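Local coordinates for computational Design of Enzyme (Synthetic construct, PDB 3TP4), which is a computationally designed enzyme, probably built on a glycosyl hydrolase family 26 TIM barrel to carry an activated serine-containing catalytic triad, at residues Ala371-His376 / Thr453-Leu458; Arg394-Gly399 / Gly425-Thr430. One frame throughout, in Å; residues are numbered along the deposited sequence.

Contact 1 of 2, residues Ala371-His376 / Thr453-Leu458; sequences AQPVVH and TAAGTL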
# COMPACT_ATOMS: atom_id res chain seq x y z
N ALA A 371 -9.01 13.30 -12.99
CA ALA A 371 -8.95 13.18 -11.53
C ALA A 371 -10.27 13.62 -10.89
O ALA A 371 -10.90 14.56 -11.36
CB ALA A 371 -7.80 14.02 -10.98
N GLN A 372 -10.70 12.94 -9.84
CA GLN A 372 -11.94 13.34 -9.19
C GLN A 372 -11.68 14.48 -8.20
O GLN A 372 -10.75 14.42 -7.39
CB GLN A 372 -12.66 12.15 -8.52
CG GLN A 372 -11.90 11.43 -7.42
CD GLN A 372 -12.54 10.09 -7.01
OE1 GLN A 372 -12.05 9.01 -7.38
NE2 GLN A 372 -13.65 10.16 -6.26
N PRO A 373 -12.48 15.55 -8.30
CA PRO A 373 -12.34 16.63 -7.31
C PRO A 373 -12.55 16.07 -5.89
O PRO A 373 -13.43 15.23 -5.69
CB PRO A 373 -13.46 17.59 -7.68
CG PRO A 373 -13.67 17.36 -9.16
CD PRO A 373 -13.46 15.88 -9.35
N VAL A 374 -11.73 16.50 -4.94
CA VAL A 374 -11.84 16.00 -3.57
C VAL A 374 -11.57 17.12 -2.56
O VAL A 374 -10.76 18.01 -2.81
CB VAL A 374 -10.86 14.82 -3.34
CG1 VAL A 374 -9.41 15.27 -3.50
CG2 VAL A 374 -11.09 14.18 -1.99
N VAL A 375 -12.29 17.11 -1.44
CA VAL A 375 -11.97 18.01 -0.35
C VAL A 375 -11.82 17.21 0.94
O VAL A 375 -12.63 16.32 1.24
CB VAL A 375 -12.98 19.19 -0.21
CG1 VAL A 375 -14.41 18.69 0.05
CG2 VAL A 375 -12.54 20.16 0.90
N HIS A 376 -10.76 17.48 1.68
CA HIS A 376 -10.63 16.89 3.01
C HIS A 376 -9.90 17.84 3.96
O HIS A 376 -9.11 18.69 3.54
CB HIS A 376 -9.95 15.50 2.96
CG HIS A 376 -8.58 15.51 2.38
ND1 HIS A 376 -7.44 15.41 3.15
CD2 HIS A 376 -8.16 15.58 1.09
CE1 HIS A 376 -6.38 15.43 2.36
NE2 HIS A 376 -6.79 15.53 1.11
N THR A 453 -15.62 25.94 -6.05
CA THR A 453 -14.69 25.49 -7.09
C THR A 453 -15.29 25.40 -8.49
O THR A 453 -16.51 25.50 -8.68
CB THR A 453 -14.11 24.11 -6.74
OG1 THR A 453 -14.98 23.07 -7.21
CG2 THR A 453 -13.92 23.97 -5.24
N ALA A 454 -14.40 25.17 -9.46
CA ALA A 454 -14.78 25.00 -10.86
C ALA A 454 -15.59 23.71 -11.07
O ALA A 454 -16.25 23.55 -12.11
CB ALA A 454 -13.55 25.01 -11.75
N ALA A 455 -15.56 22.82 -10.09
CA ALA A 455 -16.33 21.58 -10.14
C ALA A 455 -17.60 21.69 -9.30
O ALA A 455 -18.29 20.69 -9.06
CB ALA A 455 -15.48 20.41 -9.67
N GLY A 456 -17.90 22.90 -8.85
CA GLY A 456 -19.07 23.13 -8.00
C GLY A 456 -18.66 23.40 -6.56
O GLY A 456 -17.53 23.78 -6.30
N THR A 457 -19.59 23.22 -5.64
CA THR A 457 -19.31 23.45 -4.23
C THR A 457 -19.08 22.10 -3.58
O THR A 457 -19.96 21.24 -3.62
CB THR A 457 -20.48 24.20 -3.54
OG1 THR A 457 -20.60 25.52 -4.06
CG2 THR A 457 -20.25 24.28 -2.05
N LEU A 458 -17.90 21.91 -2.99
CA LEU A 458 -17.55 20.65 -2.36
C LEU A 458 -17.49 20.86 -0.86
O LEU A 458 -17.01 21.89 -0.40
CB LEU A 458 -16.18 20.18 -2.85
CG LEU A 458 -15.91 20.24 -4.36
CD1 LEU A 458 -14.44 19.89 -4.64
CD2 LEU A 458 -16.87 19.31 -5.12
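This is a small apolar contact at the surface of the C-terminal Ig-like domain, where the chain enters strand 374-379 from the barrel and meets the two-residue beta hairpin between the antiparallel strands 446-453 and 456-466. P373 and V375 reach the hairpin through side chains rather than by strand pairing. Both turn to the 453-458 side, while V374 between them faces away, the alternation of an extended chain. P373 offers one corner of its ring: P373 CG lies 3.6 Å from A455 CB, and P373 CB faces L458 CD1 at 3.9 Å. V375 meets the base of the same leucine, its CG1 3.7 Å from L458 CB. That methyl sits in the crowded place between the backbone N and carbonyl carbon of V375 (chi1 60°). L458, with CG anti to its own carbonyl carbon (chi1 -46°), slides past V375 in the opposite sense, so that its stem serves the valine and its tip the proline. A455 sits in the type I turn of the hairpin, from T453 to G456. T453 OG1 accepts from A455 N at 2.9 Å, an ST turn, and donates a hydrogen bond to G456 O at 2.8 Å, from above the carbonyl plane; G456 O also receives T453 N. Beyond the pair, V375 and L458 both lean on V397 of strand 391-398. The close contacts are almost all between aliphatic carbons and no hydrogen bond crosses, so the contact depends on shape and the exclusion of water; the turn is held by its own bonds, while V374 and L458 also pair with neighbouring strands.

Contact 2 of 2, residues Arg394-Gly399 / Gly425-Thr430; sequences RVRVGG and GALWWT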
# COMPACT_ATOMS: atom_id res chain seq x y z
N ARG A 394 -6.28 23.10 8.29
CA ARG A 394 -5.74 22.92 6.95
C ARG A 394 -6.73 22.13 6.13
O ARG A 394 -7.13 21.04 6.51
CB ARG A 394 -4.41 22.15 7.00
CG ARG A 394 -3.28 22.89 7.70
CD ARG A 394 -2.04 21.98 7.87
NE ARG A 394 -0.95 22.68 8.54
CZ ARG A 394 -0.82 22.78 9.86
NH1 ARG A 394 -1.70 22.20 10.67
NH2 ARG A 394 0.20 23.45 10.37
N VAL A 395 -7.12 22.69 4.99
CA VAL A 395 -7.98 21.99 4.06
C VAL A 395 -7.28 21.80 2.72
O VAL A 395 -6.70 22.74 2.16
CB VAL A 395 -9.30 22.77 3.82
CG1 VAL A 395 -10.15 22.03 2.78
CG2 VAL A 395 -10.07 22.95 5.15
N ARG A 396 -7.33 20.57 2.22
CA ARG A 396 -6.83 20.23 0.89
C ARG A 396 -8.02 20.12 -0.07
O ARG A 396 -8.96 19.34 0.16
CB ARG A 396 -6.05 18.91 0.95
CG ARG A 396 -5.59 18.34 -0.40
CD ARG A 396 -4.83 19.35 -1.22
NE ARG A 396 -4.41 18.80 -2.51
CZ ARG A 396 -3.73 19.49 -3.43
NH1 ARG A 396 -3.40 20.76 -3.22
NH2 ARG A 396 -3.39 18.90 -4.56
N VAL A 397 -8.00 20.90 -1.14
CA VAL A 397 -8.96 20.72 -2.22
C VAL A 397 -8.17 20.35 -3.46
O VAL A 397 -7.37 21.16 -3.94
CB VAL A 397 -9.76 21.99 -2.50
CG1 VAL A 397 -10.92 21.68 -3.45
CG2 VAL A 397 -10.27 22.60 -1.20
N GLY A 398 -8.39 19.15 -3.97
CA GLY A 398 -7.65 18.69 -5.14
C GLY A 398 -8.52 18.42 -6.36
O GLY A 398 -9.73 18.20 -6.27
N GLY A 399 -7.88 18.44 -7.52
CA GLY A 399 -8.54 18.03 -8.75
C GLY A 399 -9.46 19.07 -9.36
O GLY A 399 -10.19 18.76 -10.29
N GLY A 425 -0.17 28.73 -0.90
CA GLY A 425 0.77 28.80 -2.00
C GLY A 425 1.39 27.47 -2.39
O GLY A 425 2.18 27.40 -3.35
N ALA A 426 1.06 26.41 -1.67
CA ALA A 426 1.70 25.12 -1.93
C ALA A 426 0.77 23.91 -1.92
O ALA A 426 0.91 23.02 -2.77
CB ALA A 426 2.87 24.91 -0.95
N LEU A 427 -0.14 23.84 -0.96
CA LEU A 427 -0.91 22.62 -0.75
C LEU A 427 -2.27 22.83 -0.07
O LEU A 427 -3.28 22.24 -0.48
CB LEU A 427 -0.06 21.65 0.09
CG LEU A 427 -0.52 20.19 0.14
CD1 LEU A 427 -0.63 19.60 -1.26
CD2 LEU A 427 0.44 19.36 0.99
N TRP A 428 -2.31 23.69 0.94
CA TRP A 428 -3.52 23.84 1.77
C TRP A 428 -4.09 25.25 1.83
O TRP A 428 -3.36 26.24 1.74
CB TRP A 428 -3.24 23.41 3.21
CG TRP A 428 -2.80 21.99 3.43
CD1 TRP A 428 -3.51 20.85 3.15
CD2 TRP A 428 -1.57 21.55 4.02
NE1 TRP A 428 -2.78 19.74 3.52
CE2 TRP A 428 -1.59 20.14 4.04
CE3 TRP A 428 -0.43 22.22 4.49
CZ2 TRP A 428 -0.52 19.39 4.54
CZ3 TRP A 428 0.62 21.47 4.99
CH2 TRP A 428 0.57 20.07 5.01
N TRP A 429 -5.40 25.31 2.03
CA TRP A 429 -6.11 26.51 2.45
C TRP A 429 -6.13 26.44 3.96
O TRP A 429 -6.45 25.39 4.52
CB TRP A 429 -7.54 26.49 1.90
CG TRP A 429 -7.60 26.69 0.42
CD1 TRP A 429 -7.30 25.78 -0.55
CD2 TRP A 429 -8.00 27.89 -0.27
NE1 TRP A 429 -7.47 26.35 -1.80
CE2 TRP A 429 -7.91 27.63 -1.65
CE3 TRP A 429 -8.42 29.16 0.16
CZ2 TRP A 429 -8.21 28.59 -2.61
CZ3 TRP A 429 -8.72 30.11 -0.79
CH2 TRP A 429 -8.61 29.82 -2.16
N THR A 430 -5.77 27.53 4.64
CA THR A 430 -5.60 27.48 6.09
C THR A 430 -6.18 28.69 6.80
O THR A 430 -6.41 29.73 6.19
CB THR A 430 -4.10 27.34 6.51
OG1 THR A 430 -3.41 28.59 6.32
CG2 THR A 430 -3.43 26.27 5.71
O HOH W 1 -5.81 22.75 -1.42
O HOH W 2 -6.47 24.29 -3.66
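Backbone hydrogen bonds, an arginine-carbonyl bond, two waters and an arginine chain crossing a tryptophan join R394-G399 to G425-T430, side by side in the sheet of the Ig-like domain, with the loop before strand 429-433. V395 and W429 form an antiparallel hydrogen-bonded pair: V395 N gives to W429 O at 2.8 Å, almost straight at 172°, and W429 N returns the bond to V395 O at 2.9 Å. R394 and T430 follow as a non-hydrogen-bonded pair, their side chains side by side on one face, whereas V395 and W429 point to the other. Toward L427 the regular pairing gives way to side-chain and water bonds. R396, bent at chi2 (52°), sends NH1 to a lone pair of L427 O at 3.1 Å, nearly in the guanidinium plane, while L427 CD1 lies over one face of that group, toward its rim. Water 1 accepts from V397 N and donates to the same L427 O at 2.7 Å, so two donors grip this carbonyl. Water 2 joins W429 NE1 to V397 O, which it reaches at a longer 3.3 Å. Among the apolar contacts, R394 CD crosses over one face of the W428 indole, a CH-pi contact 3.9 Å from the six-membered ring centroid, while W428's own neighbour L427 packs CD2 on the opposite face. The extended R394 chain carries its guanidinium past the ring, where any cation-pi attraction is weak at best, and NH1 bonds S379 OG. R396 NH2 forms a salt bridge with D206, and L427 packs on F199 and V207, which ties this part of the sheet to helix 190-207; V395 and W429 instead meet L421 of strand 414-423.

Contacts 1 and 2 share one sheet, their centres about 12 Å apart, and contact 2 is nested along the chain within the loop that contact 1 closes. Strands 374-379 and 391-398 are neighbours, probably hydrogen-bonded from G398 N to V374 O and from R396 N to H376 O, each at 2.9 Å. V375 CG2 also packs on V395 CG1 at 3.6 Å, so V375 touches L458 in contact 1 and V395 of contact 2. H376 of contact 1 bonds E195 and E202, and R396 of contact 2 bonds D206; these bonds cross between the Ig-like domain and helix 190-207 of the barrel domain. Neither contact includes S70, H37 or E320, whose geometry is consistent with the designed triad.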